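Protein (lectin) (PDB 1B2P) binds mannose, as a bulb lectin of bluebell whose monocot lectin subunits assemble as a tetramer. Local coordinates at residues Y32-Q37 and R103-Y108. Numbering follows the deposited sequence.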
loop_
_atom_site.group_PDB
_atom_site.type_symbol
_atom_site.label_atom_id
_atom_site.label_comp_id
_atom_site.label_asym_id
_atom_site.label_seq_id
_atom_site.Cartn_x
_atom_site.Cartn_y
_atom_site.Cartn_z
ATOM N N TYR A 32 4.673 -12.218 5.883
ATOM C CA TYR A 32 4.074 -12.845 7.114
ATOM C C TYR A 32 2.593 -12.838 6.798
ATOM O O TYR A 32 2.098 -11.826 6.339
ATOM C CB TYR A 32 4.340 -12.026 8.327
ATOM C CG TYR A 32 5.790 -11.973 8.747
ATOM C CD1 TYR A 32 6.685 -12.989 8.402
ATOM C CD2 TYR A 32 6.184 -10.923 9.541
ATOM C CE1 TYR A 32 8.002 -12.828 8.827
ATOM C CE2 TYR A 32 7.514 -10.810 10.025
ATOM C CZ TYR A 32 8.372 -11.792 9.612
ATOM O OH TYR A 32 9.689 -11.731 10.092
ATOM N N ARG A 33 1.912 -14.003 6.872
ATOM C CA ARG A 33 0.489 -13.995 6.547
ATOM C C ARG A 33 -0.199 -14.687 7.685
ATOM O O ARG A 33 0.173 -15.766 8.152
ATOM C CB ARG A 33 0.178 -14.832 5.272
ATOM C CG ARG A 33 0.604 -14.113 3.995
ATOM C CD ARG A 33 0.210 -15.098 2.804
ATOM N NE ARG A 33 1.101 -16.283 2.945
ATOM C CZ ARG A 33 0.839 -17.552 2.623
ATOM N NH1 ARG A 33 -0.367 -17.818 2.100
ATOM N NH2 ARG A 33 1.722 -18.549 2.815
ATOM N N PHE A 34 -1.329 -14.112 8.126
ATOM C CA PHE A 34 -2.094 -14.754 9.206
ATOM C C PHE A 34 -3.416 -15.034 8.518
ATOM O O PHE A 34 -4.192 -14.145 8.189
ATOM C CB PHE A 34 -2.395 -13.732 10.315
ATOM C CG PHE A 34 -2.993 -14.246 11.599
ATOM C CD1 PHE A 34 -2.381 -15.303 12.315
ATOM C CD2 PHE A 34 -4.154 -13.671 12.059
ATOM C CE1 PHE A 34 -2.975 -15.676 13.491
ATOM C CE2 PHE A 34 -4.759 -14.093 13.259
ATOM C CZ PHE A 34 -4.152 -15.086 13.958
ATOM N N ILE A 35 -3.690 -16.341 8.171
ATOM C CA ILE A 35 -4.777 -16.643 7.253
ATOM C C ILE A 35 -5.824 -17.639 7.851
ATOM O O ILE A 35 -5.444 -18.539 8.517
ATOM C CB ILE A 35 -4.185 -17.247 5.961
ATOM C CG1 ILE A 35 -5.254 -17.698 4.957
ATOM C CG2 ILE A 35 -3.137 -18.329 6.265
ATOM C CD1 ILE A 35 -4.622 -17.774 3.572
ATOM N N MET A 36 -7.068 -17.264 7.549
ATOM C CA MET A 36 -8.184 -18.184 7.929
ATOM C C MET A 36 -8.345 -19.160 6.755
ATOM O O MET A 36 -8.853 -18.712 5.731
ATOM C CB MET A 36 -9.432 -17.350 8.203
ATOM C CG MET A 36 -10.714 -18.171 8.561
ATOM S SD MET A 36 -10.703 -18.834 10.224
ATOM C CE MET A 36 -9.986 -20.491 9.933
ATOM N N GLN A 37 -7.830 -20.367 6.909
ATOM C CA GLN A 37 -7.887 -21.273 5.758
ATOM C C GLN A 37 -9.281 -21.959 5.602
ATOM O O GLN A 37 -10.115 -21.994 6.534
ATOM C CB GLN A 37 -6.868 -22.423 5.975
ATOM C CG GLN A 37 -5.453 -21.766 6.034
ATOM C CD GLN A 37 -4.343 -22.765 6.074
ATOM O OE1 GLN A 37 -3.139 -22.467 5.821
ATOM N NE2 GLN A 37 -4.573 -24.049 6.446
ATOM N N ARG A 103 6.940 -10.111 13.863
ATOM C CA ARG A 103 6.358 -11.461 13.570
ATOM C C ARG A 103 5.526 -11.914 14.741
ATOM O O ARG A 103 4.937 -12.975 14.605
ATOM C CB ARG A 103 7.452 -12.531 13.224
ATOM C CG ARG A 103 6.832 -13.585 12.229
ATOM C CD ARG A 103 7.999 -14.666 11.980
ATOM N NE ARG A 103 8.299 -15.346 13.230
ATOM C CZ ARG A 103 9.179 -16.459 13.119
ATOM N NH1 ARG A 103 9.612 -16.818 11.941
ATOM N NH2 ARG A 103 9.417 -17.012 14.282
ATOM N N ASN A 104 5.241 -11.116 15.785
ATOM C CA ASN A 104 4.282 -11.528 16.791
ATOM C C ASN A 104 2.846 -11.071 16.385
ATOM O O ASN A 104 2.816 -10.117 15.587
ATOM C CB ASN A 104 4.669 -10.809 18.074
ATOM C CG ASN A 104 4.328 -11.574 19.334
ATOM O OD1 ASN A 104 3.841 -12.700 19.259
ATOM N ND2 ASN A 104 4.564 -10.953 20.494
ATOM N N VAL A 105 1.921 -11.866 16.799
ATOM C CA VAL A 105 0.472 -11.340 16.534
ATOM C C VAL A 105 -0.077 -11.128 17.898
ATOM O O VAL A 105 -0.021 -11.960 18.817
ATOM C CB VAL A 105 -0.345 -12.507 15.941
ATOM C CG1 VAL A 105 -1.843 -12.123 15.951
ATOM C CG2 VAL A 105 0.145 -12.769 14.527
ATOM N N VAL A 106 -0.576 -9.875 18.232
ATOM C CA VAL A 106 -0.873 -9.424 19.526
ATOM C C VAL A 106 -2.314 -8.782 19.553
ATOM O O VAL A 106 -2.545 -8.052 18.621
ATOM C CB VAL A 106 0.188 -8.374 20.012
ATOM C CG1 VAL A 106 0.019 -8.022 21.470
ATOM C CG2 VAL A 106 1.656 -8.867 19.762
ATOM N N ILE A 107 -2.964 -9.089 20.647
ATOM C CA ILE A 107 -4.268 -8.409 20.823
ATOM C C ILE A 107 -4.035 -7.293 21.833
ATOM O O ILE A 107 -3.562 -7.597 22.934
ATOM C CB ILE A 107 -5.308 -9.395 21.388
ATOM C CG1 ILE A 107 -5.510 -10.460 20.313
ATOM C CG2 ILE A 107 -6.624 -8.632 21.740
ATOM C CD1 ILE A 107 -6.533 -11.619 20.811
ATOM N N TYR A 108 -4.404 -6.066 21.584
ATOM C CA TYR A 108 -4.312 -5.003 22.552
ATOM C C TYR A 108 -5.719 -4.416 22.891
ATOM O O TYR A 108 -6.476 -4.304 21.951
ATOM C CB TYR A 108 -3.527 -3.812 21.846
ATOM C CG TYR A 108 -2.085 -4.092 21.480
ATOM C CD1 TYR A 108 -1.129 -3.805 22.454
ATOM C CD2 TYR A 108 -1.724 -4.606 20.248
ATOM C CE1 TYR A 108 0.222 -4.047 22.164
ATOM C CE2 TYR A 108 -0.361 -4.827 19.915
ATOM C CZ TYR A 108 0.546 -4.549 20.939
ATOM O OH TYR A 108 1.878 -4.776 20.611
#
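Arg103 lays its aliphatic chain over one face of the Tyr32 ring, between two sheets of the beta-prism fold of monocot bulb lectins and next to the interface with the second subunit. The fold has three antiparallel sheets. This contact joins the sheet containing strand 30-36 to the one containing strand 105-114. The touching atoms are chiefly those of side chains, and no backbone pairing joins the two segments.

Arg103 lies just before its strand. Its CG sits 3.5 Å from the centroid of the Tyr32 ring and only 10° off the ring normal, a CH-pi contact. Its CB lies 3.6 Å from Tyr32 CE2, and its CD is 3.6 Å from Tyr32 CE1. The chain therefore runs across the face at about a right angle to the tyrosine side chain, from above the CE2 side to above the CE1 side. It bends about CG-CD (chi3 64°), which turns NE away from the line of CB, CG and CD. The guanidinium plane stands 66° from the ring plane. The polar end is held elsewhere. NH1 forms a salt bridge with Asp46 on strand 42-46, in the same sheet as Tyr32. Thr117 of the second subunit accepts a hydrogen bond from Arg103 NE through its O and gives one to Asn104 OD1 through its N. The arginine thus links the packing between sheets to the subunit interface.

Val105 then turns back toward the prism interior. It meets Phe34 by plain apolar packing, with both methyls over the same face of the ring. CG1 stands 4.3 Å above the Phe34 ring plane, offset toward the rim. CG2 makes the closest approach, 4.2 Å from Phe34 CD1. From Val106 to Tyr108 the strand pairs antiparallel with a strand of the second subunit, so the sheet continues across the interface, and Tyr108 OH is hydrogen-bonded to Gln100 OE1 of its own chain.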